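Local coordinates for 2-hydroxyethylphosphonate dioxygenase (Streptomyces viridochromogenes, PDB 4YAR), which catalyses the iron-dependent conversion of 2-hydroxyethylphosphonate and oxygen to hydroxymethylphosphonate and formate on the way to the antibiotic phosphinothricin tripeptide, at residues Asn70-His82 with Val378-Val392. The protein carries 1 engineered substitution. Residues are numbered along the deposited sequence; the frame is centred on the assembly and turned at random.
Sequences NLTVVHKSAEEMH and VELEPDGSAWTGPFV. With CD (cadmium ion), chain D; CD (cadmium ion), chain J.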
ATOM      1  N   ASN A  70      -9.794 -10.463  13.355  1.00 33.11           N
ATOM      2  CA  ASN A  70     -11.038 -10.810  12.667  1.00 28.32           C
ATOM      3  C   ASN A  70     -11.783  -9.634  12.113  1.00 25.51           C
ATOM      4  O   ASN A  70     -12.963  -9.764  11.782  1.00 26.00           O
ATOM      5  CB  ASN A  70     -11.942 -11.691  13.553  1.00 30.20           C
ATOM      6  CG  ASN A  70     -11.247 -12.990  13.896  1.00 33.87           C
ATOM      7  OD1 ASN A  70     -10.722 -13.640  13.014  1.00 34.45           O
ATOM      8  ND2 ASN A  70     -11.137 -13.306  15.176  1.00 37.65           N
ATOM      9  N   LEU A  71     -11.141  -8.466  12.025  1.00 22.31           N
ATOM     10  CA  LEU A  71     -11.825  -7.339  11.404  1.00 24.12           C
ATOM     11  C   LEU A  71     -12.141  -7.741  10.011  1.00 19.32           C
ATOM     12  O   LEU A  71     -11.324  -8.364   9.369  1.00 23.69           O
ATOM     13  CB  LEU A  71     -10.967  -6.046  11.354  1.00 29.31           C
ATOM     14  CG  LEU A  71     -11.198  -5.046  12.490  1.00 36.70           C
ATOM     15  CD1 LEU A  71     -11.327  -5.711  13.850  1.00 39.29           C
ATOM     16  CD2 LEU A  71     -10.071  -4.035  12.435  1.00 36.65           C
ATOM     17  N   THR A  72     -13.279  -7.305   9.520  1.00 22.13           N
ATOM     18  CA  THR A  72     -13.666  -7.502   8.135  1.00 20.65           C
ATOM     19  C   THR A  72     -13.969  -6.134   7.505  1.00 20.86           C
ATOM     20  O   THR A  72     -13.443  -5.807   6.454  1.00 19.13           O
ATOM     21  CB  THR A  72     -14.916  -8.394   8.004  1.00 22.92           C
ATOM     22  OG1 THR A  72     -15.977  -7.812   8.791  1.00 26.18           O
ATOM     23  CG2 THR A  72     -14.623  -9.743   8.543  1.00 22.97           C
ATOM     24  N   VAL A  73     -14.893  -5.392   8.097  1.00 21.74           N
ATOM     25  CA  VAL A  73     -15.366  -4.119   7.547  1.00 22.19           C
ATOM     26  C   VAL A  73     -15.452  -3.121   8.678  1.00 23.90           C
ATOM     27  O   VAL A  73     -15.904  -3.461   9.769  1.00 22.27           O
ATOM     28  CB  VAL A  73     -16.685  -4.207   6.831  1.00 24.82           C
ATOM     29  CG1 VAL A  73     -17.270  -2.803   6.477  1.00 26.06           C
ATOM     30  CG2 VAL A  73     -16.511  -5.019   5.576  1.00 27.58           C
ATOM     31  N   VAL A  74     -14.992  -1.886   8.406  1.00 21.57           N
ATOM     32  CA  VAL A  74     -15.124  -0.748   9.338  1.00 21.85           C
ATOM     33  C   VAL A  74     -15.815   0.329   8.515  1.00 21.45           C
ATOM     34  O   VAL A  74     -15.521   0.461   7.308  1.00 19.69           O
ATOM     35  CB  VAL A  74     -13.729  -0.235   9.747  1.00 25.46           C
ATOM     36  CG1 VAL A  74     -13.862   1.065  10.515  1.00 26.85           C
ATOM     37  CG2 VAL A  74     -13.039  -1.335  10.571  1.00 26.50           C
ATOM     38  N   HIS A  75     -16.758   1.059   9.105  1.00 20.11           N
ATOM     39  CA  HIS A  75     -17.487   2.110   8.368  1.00 19.27           C
ATOM     40  C   HIS A  75     -17.653   3.377   9.229  1.00 18.58           C
ATOM     41  O   HIS A  75     -17.475   3.334  10.461  1.00 18.43           O
ATOM     42  CB  HIS A  75     -18.803   1.582   7.843  1.00 21.89           C
ATOM     43  CG  HIS A  75     -19.621   0.923   8.899  1.00 24.43           C
ATOM     44  ND1 HIS A  75     -20.328   1.640   9.842  1.00 27.38           N
ATOM     45  CD2 HIS A  75     -19.836  -0.386   9.165  1.00 25.54           C
ATOM     46  CE1 HIS A  75     -20.934   0.793  10.661  1.00 24.80           C
ATOM     47  NE2 HIS A  75     -20.629  -0.436  10.286  1.00 25.72           N
ATOM     48  N   LYS A  76     -17.899   4.509   8.575  1.00 17.39           N
ATOM     49  CA  LYS A  76     -17.901   5.819   9.205  1.00 18.90           C
ATOM     50  C   LYS A  76     -18.923   6.659   8.510  1.00 18.78           C
ATOM     51  O   LYS A  76     -18.900   6.783   7.282  1.00 17.34           O
ATOM     52  CB  LYS A  76     -16.523   6.496   9.082  1.00 18.71           C
ATOM     53  CG  LYS A  76     -16.409   7.784   9.878  1.00 19.25           C
ATOM     54  CD  LYS A  76     -14.957   8.208   9.939  1.00 19.17           C
ATOM     55  CE  LYS A  76     -14.754   9.431  10.787  1.00 22.02           C
ATOM     56  NZ  LYS A  76     -13.296   9.608  11.022  1.00 22.74           N
ATOM     57  N   SER A  77     -19.854   7.249   9.259  1.00 18.11           N
ATOM     58  CA  SER A  77     -21.000   7.861   8.592  1.00 19.53           C
ATOM     59  C   SER A  77     -20.565   9.251   8.116  1.00 17.72           C
ATOM     60  O   SER A  77     -19.529   9.711   8.477  1.00 20.08           O
ATOM     61  CB  SER A  77     -22.175   7.993   9.549  1.00 21.36           C
ATOM     62  OG  SER A  77     -21.800   8.963  10.544  1.00 19.94           O
ATOM     63  N   ALA A  78     -21.342   9.848   7.230  1.00 18.62           N
ATOM     64  CA  ALA A  78     -21.081  11.193   6.754  1.00 19.64           C
ATOM     65  C   ALA A  78     -21.022  12.105   7.958  1.00 22.74           C
ATOM     66  O   ALA A  78     -20.175  12.979   8.002  1.00 20.44           O
ATOM     67  CB  ALA A  78     -22.142  11.622   5.764  1.00 22.80           C
ATOM     68  N   GLU A  79     -21.955  11.937   8.906  1.00 20.85           N
ATOM     69  CA  GLU A  79     -21.977  12.825  10.073  1.00 23.81           C
ATOM     70  C   GLU A  79     -20.659  12.704  10.874  1.00 21.42           C
ATOM     71  O   GLU A  79     -20.079  13.694  11.246  1.00 21.76           O
ATOM     72  CB  GLU A  79     -23.265  12.551  10.888  1.00 25.92           C
ATOM     73  CG  GLU A  79     -24.563  12.906  10.158  1.00 30.65           C
ATOM     74  CD  GLU A  79     -25.056  11.896   9.039  1.00 37.07           C
ATOM     75  OE1 GLU A  79     -24.513  10.727   8.849  1.00 25.69           O
ATOM     76  OE2 GLU A  79     -26.028  12.305   8.309  1.00 43.46           O
ATOM     77  N   GLU A  80     -20.135  11.497  11.048  1.00 21.36           N
ATOM     78  CA  GLU A  80     -18.857  11.260  11.740  1.00 21.75           C
ATOM     79  C   GLU A  80     -17.647  11.844  11.026  1.00 19.22           C
ATOM     80  O   GLU A  80     -16.657  12.344  11.641  1.00 21.17           O
ATOM     81  CB  GLU A  80     -18.651   9.741  11.972  1.00 23.06           C
ATOM     82  CG  GLU A  80     -19.590   9.187  13.050  1.00 23.96           C
ATOM     83  CD  GLU A  80     -19.728   7.683  13.075  1.00 26.58           C
ATOM     84  OE1 GLU A  80     -19.520   6.973  12.041  1.00 25.23           O
ATOM     85  OE2 GLU A  80     -20.068   7.207  14.162  1.00 29.29           O
ATOM     86  N   MET A  81     -17.693  11.728   9.702  1.00 20.12           N
ATOM     87  CA  MET A  81     -16.652  12.338   8.851  1.00 18.37           C
ATOM     88  C   MET A  81     -16.633  13.871   9.006  1.00 17.63           C
ATOM     89  O   MET A  81     -15.581  14.477   9.326  1.00 16.37           O
ATOM     90  CB  MET A  81     -16.874  11.904   7.434  1.00 18.89           C
ATOM     91  CG  MET A  81     -15.878  12.410   6.416  1.00 20.92           C
ATOM     92  SD  MET A  81     -16.271  14.039   5.767  1.00 21.25           S
ATOM     93  CE  MET A  81     -15.364  13.982   4.203  1.00 23.07           C
ATOM     94  N   HIS A  82     -17.824  14.467   8.883  1.00 18.68           N
ATOM     95  CA  HIS A  82     -17.950  15.932   9.053  1.00 20.20           C
ATOM     96  C   HIS A  82     -17.494  16.351  10.440  1.00 19.80           C
ATOM     97  O   HIS A  82     -16.725  17.303  10.588  1.00 20.37           O
ATOM     98  CB  HIS A  82     -19.403  16.381   8.863  1.00 24.02           C
ATOM     99  CG  HIS A  82     -19.929  16.147   7.491  1.00 26.19           C
ATOM    100  ND1 HIS A  82     -21.280  16.162   7.192  1.00 28.94           N
ATOM    101  CD2 HIS A  82     -19.294  15.856   6.331  1.00 27.70           C
ATOM    102  CE1 HIS A  82     -21.451  15.924   5.899  1.00 30.79           C
ATOM    103  NE2 HIS A  82     -20.256  15.717   5.360  1.00 29.20           N
ATOM    104  N   VAL A 378     -24.412  -2.023   5.778  1.00 23.76           N
ATOM    105  CA  VAL A 378     -24.510  -0.637   6.276  1.00 22.76           C
ATOM    106  C   VAL A 378     -24.937   0.296   5.134  1.00 21.21           C
ATOM    107  O   VAL A 378     -24.609   0.087   3.943  1.00 23.29           O
ATOM    108  CB  VAL A 378     -23.207  -0.208   6.986  1.00 25.75           C
ATOM    109  CG1 VAL A 378     -22.058  -0.095   6.025  1.00 24.91           C
ATOM    110  CG2 VAL A 378     -23.363   1.108   7.747  1.00 31.94           C
ATOM    111  N   GLU A 379     -25.759   1.295   5.456  1.00 23.50           N
ATOM    112  CA  GLU A 379     -26.196   2.319   4.489  1.00 24.02           C
ATOM    113  C   GLU A 379     -25.349   3.575   4.683  1.00 20.07           C
ATOM    114  O   GLU A 379     -25.135   4.012   5.832  1.00 20.39           O
ATOM    115  CB  GLU A 379     -27.654   2.719   4.675  1.00 24.43           C
ATOM    116  CG  GLU A 379     -28.642   1.613   4.387  1.00 29.62           C
ATOM    117  CD  GLU A 379     -30.119   2.094   4.424  1.00 36.93           C
ATOM    118  OE1 GLU A 379     -30.384   3.313   4.221  1.00 34.81           O
ATOM    119  OE2 GLU A 379     -31.016   1.245   4.661  1.00 46.87           O
ATOM    120  N   LEU A 380     -24.777   4.031   3.572  1.00 18.75           N
ATOM    121  CA  LEU A 380     -23.881   5.198   3.550  1.00 19.24           C
ATOM    122  C   LEU A 380     -24.328   6.247   2.529  1.00 19.14           C
ATOM    123  O   LEU A 380     -24.637   5.959   1.364  1.00 20.77           O
ATOM    124  CB  LEU A 380     -22.425   4.749   3.332  1.00 20.72           C
ATOM    125  CG  LEU A 380     -21.780   3.775   4.323  1.00 20.82           C
ATOM    126  CD1 LEU A 380     -20.491   3.215   3.730  1.00 21.65           C
ATOM    127  CD2 LEU A 380     -21.447   4.430   5.655  1.00 20.19           C
ATOM    128  N   GLU A 381     -24.332   7.485   2.961  1.00 20.01           N
ATOM    129  CA  GLU A 381     -24.624   8.646   2.135  1.00 21.27           C
ATOM    130  C   GLU A 381     -23.293   9.314   1.705  1.00 21.54           C
ATOM    131  O   GLU A 381     -22.213   8.925   2.191  1.00 19.99           O
ATOM    132  CB  GLU A 381     -25.481   9.635   2.947  1.00 26.89           C
ATOM    133  CG  GLU A 381     -26.870   9.133   3.224  1.00 30.26           C
ATOM    134  CD  GLU A 381     -27.676  10.108   4.079  1.00 35.88           C
ATOM    135  OE1 GLU A 381     -28.213  11.064   3.519  1.00 40.94           O
ATOM    136  OE2 GLU A 381     -27.727   9.931   5.304  1.00 41.56           O
ATOM    137  N   PRO A 382     -23.365  10.366   0.849  1.00 21.07           N
ATOM    138  CA  PRO A 382     -22.123  11.032   0.461  1.00 20.04           C
ATOM    139  C   PRO A 382     -21.297  11.492   1.580  1.00 19.76           C
ATOM    140  O   PRO A 382     -21.812  12.032   2.583  1.00 20.88           O
ATOM    141  CB  PRO A 382     -22.590  12.188  -0.433  1.00 20.56           C
ATOM    142  CG  PRO A 382     -23.915  11.700  -0.999  1.00 21.85           C
ATOM    143  CD  PRO A 382     -24.537  10.915   0.115  1.00 21.20           C
ATOM    144  N   ASP A 383     -19.997  11.270   1.443  1.00 18.93           N
ATOM    145  CA  ASP A 383     -19.011  11.420   2.530  1.00 18.22           C
ATOM    146  C   ASP A 383     -18.921  10.267   3.569  1.00 17.11           C
ATOM    147  O   ASP A 383     -17.918  10.174   4.309  1.00 18.68           O
ATOM    148  CB  ASP A 383     -19.104  12.740   3.274  1.00 20.51           C
ATOM    149  CG  ASP A 383     -18.821  13.970   2.387  1.00 22.10           C
ATOM    150  OD1 ASP A 383     -18.240  13.849   1.258  1.00 22.08           O
ATOM    151  OD2 ASP A 383     -19.264  15.084   2.783  1.00 25.61           O
ATOM    152  N   GLY A 384     -19.931   9.421   3.654  1.00 17.22           N
ATOM    153  CA  GLY A 384     -19.764   8.123   4.294  1.00 17.04           C
ATOM    154  C   GLY A 384     -18.691   7.282   3.642  1.00 17.70           C
ATOM    155  O   GLY A 384     -18.479   7.383   2.394  1.00 17.27           O
ATOM    156  N   SER A 385     -18.058   6.421   4.446  1.00 17.92           N
ATOM    157  CA  SER A 385     -16.940   5.633   3.930  1.00 17.01           C
ATOM    158  C   SER A 385     -16.862   4.294   4.613  1.00 17.96           C
ATOM    159  O   SER A 385     -17.454   4.097   5.705  1.00 15.20           O
ATOM    160  CB  SER A 385     -15.632   6.405   4.158  1.00 15.65           C
ATOM    161  OG  SER A 385     -15.467   6.727   5.522  1.00 16.90           O
ATOM    162  N   ALA A 386     -16.092   3.396   3.997  1.00 16.63           N
ATOM    163  CA  ALA A 386     -15.789   2.123   4.555  1.00 17.11           C
ATOM    164  C   ALA A 386     -14.388   1.607   4.232  1.00 18.75           C
ATOM    165  O   ALA A 386     -13.729   2.095   3.291  1.00 17.47           O
ATOM    166  CB  ALA A 386     -16.815   1.140   4.091  1.00 16.41           C
ATOM    167  N   TRP A 387     -13.979   0.575   4.985  1.00 18.01           N
ATOM    168  CA  TRP A 387     -12.706  -0.145   4.760  1.00 16.33           C
ATOM    169  C   TRP A 387     -13.012  -1.596   4.659  1.00 16.23           C
ATOM    170  O   TRP A 387     -13.800  -2.054   5.447  1.00 17.14           O
ATOM    171  CB  TRP A 387     -11.767   0.108   5.902  1.00 16.88           C
ATOM    172  CG  TRP A 387     -10.570  -0.734   5.924  1.00 16.36           C
ATOM    173  CD1 TRP A 387      -9.380  -0.463   5.318  1.00 19.27           C
ATOM    174  CD2 TRP A 387     -10.391  -1.992   6.583  1.00 19.46           C
ATOM    175  NE1 TRP A 387      -8.500  -1.445   5.547  1.00 19.70           N
ATOM    176  CE2 TRP A 387      -9.087  -2.406   6.321  1.00 19.65           C
ATOM    177  CE3 TRP A 387     -11.216  -2.822   7.359  1.00 19.10           C
ATOM    178  CZ2 TRP A 387      -8.566  -3.605   6.849  1.00 19.05           C
ATOM    179  CZ3 TRP A 387     -10.701  -4.020   7.835  1.00 18.46           C
ATOM    180  CH2 TRP A 387      -9.390  -4.360   7.590  1.00 16.20           C
ATOM    181  N   THR A 388     -12.413  -2.316   3.722  1.00 16.39           N
ATOM    182  CA  THR A 388     -12.573  -3.782   3.675  1.00 15.07           C
ATOM    183  C   THR A 388     -11.203  -4.434   3.838  1.00 15.68           C
ATOM    184  O   THR A 388     -10.271  -3.953   3.200  1.00 15.75           O
ATOM    185  CB  THR A 388     -13.259  -4.250   2.414  1.00 15.96           C
ATOM    186  OG1 THR A 388     -12.523  -3.923   1.262  1.00 16.08           O
ATOM    187  CG2 THR A 388     -14.685  -3.547   2.248  1.00 16.71           C
ATOM    188  N   GLY A 389     -11.089  -5.485   4.680  1.00 14.39           N
ATOM    189  CA  GLY A 389      -9.865  -6.264   4.824  1.00 15.32           C
ATOM    190  C   GLY A 389      -9.611  -7.069   3.537  1.00 16.37           C
ATOM    191  O   GLY A 389     -10.486  -7.174   2.669  1.00 17.72           O
ATOM    192  N   PRO A 390      -8.412  -7.629   3.395  1.00 17.13           N
ATOM    193  CA  PRO A 390      -8.079  -8.456   2.229  1.00 15.60           C
ATOM    194  C   PRO A 390      -9.025  -9.660   2.150  1.00 16.80           C
ATOM    195  O   PRO A 390      -9.336 -10.263   3.174  1.00 16.66           O
ATOM    196  CB  PRO A 390      -6.661  -8.919   2.530  1.00 16.12           C
ATOM    197  CG  PRO A 390      -6.122  -7.848   3.425  1.00 18.22           C
ATOM    198  CD  PRO A 390      -7.252  -7.494   4.324  1.00 16.75           C
ATOM    199  N   PHE A 391      -9.437  -9.991   0.942  1.00 16.74           N
ATOM    200  CA  PHE A 391     -10.288 -11.139   0.664  1.00 16.79           C
ATOM    201  C   PHE A 391     -11.662 -11.123   1.338  1.00 18.58           C
ATOM    202  O   PHE A 391     -12.293 -12.176   1.461  1.00 17.49           O
ATOM    203  CB  PHE A 391      -9.508 -12.425   0.907  1.00 16.59           C
ATOM    204  CG  PHE A 391      -8.429 -12.634  -0.101  1.00 16.76           C
ATOM    205  CD1 PHE A 391      -8.745 -13.012  -1.386  1.00 18.22           C
ATOM    206  CD2 PHE A 391      -7.090 -12.373   0.195  1.00 17.71           C
ATOM    207  CE1 PHE A 391      -7.782 -13.198  -2.333  1.00 19.66           C
ATOM    208  CE2 PHE A 391      -6.124 -12.519  -0.754  1.00 18.38           C
ATOM    209  CZ  PHE A 391      -6.447 -12.964  -2.030  1.00 18.45           C
ATOM    210  N   VAL A 392     -12.138  -9.934   1.806  1.00 17.28           N
ATOM    211  CA  VAL A 392     -13.465  -9.833   2.351  1.00 17.78           C
ATOM    212  C   VAL A 392     -14.440  -9.680   1.191  1.00 16.35           C
ATOM    213  O   VAL A 392     -14.405  -8.722   0.477  1.00 18.21           O
ATOM    214  CB  VAL A 392     -13.567  -8.650   3.322  1.00 18.14           C
ATOM    215  CG1 VAL A 392     -14.989  -8.351   3.704  1.00 20.72           C
ATOM    216  CG2 VAL A 392     -12.624  -8.873   4.455  1.00 17.55           C
TER
HETATM  217 CD    CD D 503     -21.323  -1.897  12.203  1.00 89.69          CD
HETATM  218 CD    CD J 509     -20.503   4.936  12.924  1.00 51.39          CD
HETATM  219  O   HOH W   1     -21.035   4.310  10.543  1.00 31.41           O
HETATM  220  O   HOH W   2     -16.879   8.793   6.339  1.00 20.32           O
HETATM  221  O   HOH W   3     -23.621   8.093   5.981  1.00 16.80           O
HETATM  222  O   HOH W   4     -25.676   9.073   7.276  1.00 35.13           O
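Val74 and Trp387 face each other as a hydrogen-bonded pair in the tight middle of this contact, where the strand 73-76 runs antiparallel to 385-388. Trp387 N reaches Val74 O at 2.8 Å, in the carbonyl plane; Val74 N returns the bond to Trp387 O, and Lys76 and Ser385 exchange a second pair of backbone hydrogen bonds two residues on. In Trp387, chi1 169° puts CG beside the carbonyl carbon and lays the indole along the chain toward Gly389, CZ3 3.6 Å from Thr72 O. Val74 CG2 meets Trp387 CE3 obliquely at 4.0 Å; Trp387 NE1 is hydrogen-bonded to Glu355. One water accepts from Ser385 OG and donates to Lys76 O and Asp383 O; the same hydroxyl also meets Ala102 N.

This is an edge of the antiparallel sheet of the C-terminal half, a cupin-type barrel as in this bicupin family; 73-76, from early in the sequence, is one of its two outermost strands within the chain. It leads straight into helix 78-82, opened by a capping box: Glu80 N donates to Ser77 OG, and Ser77 N to Glu80 OE1. Close packing continues there, with Ala78 CB 3.2 Å from Pro382 O, and Met81 folds its CE against Asp383 CG.

Solvent begins at the exposed His82 and Glu79. His82 NE2 donates to the anti lone pair of Asp383 OD2 (2.8 Å), in the imidazole plane but with the carboxylate turned 83° to it; OD1 forms a salt bridge with Arg193. The carboxylates of Glu79 and Glu381 are bridged by water, their OE2 atoms 4.2 Å apart. Val378 CG2 packs over the centre of the His75 imidazole, 3.8 Å from its centroid, a CH-pi contact, while at the ring's edge NE2 binds a cadmium ion and ND1 a water coordinated to a second cadmium, itself chelated by Glu80.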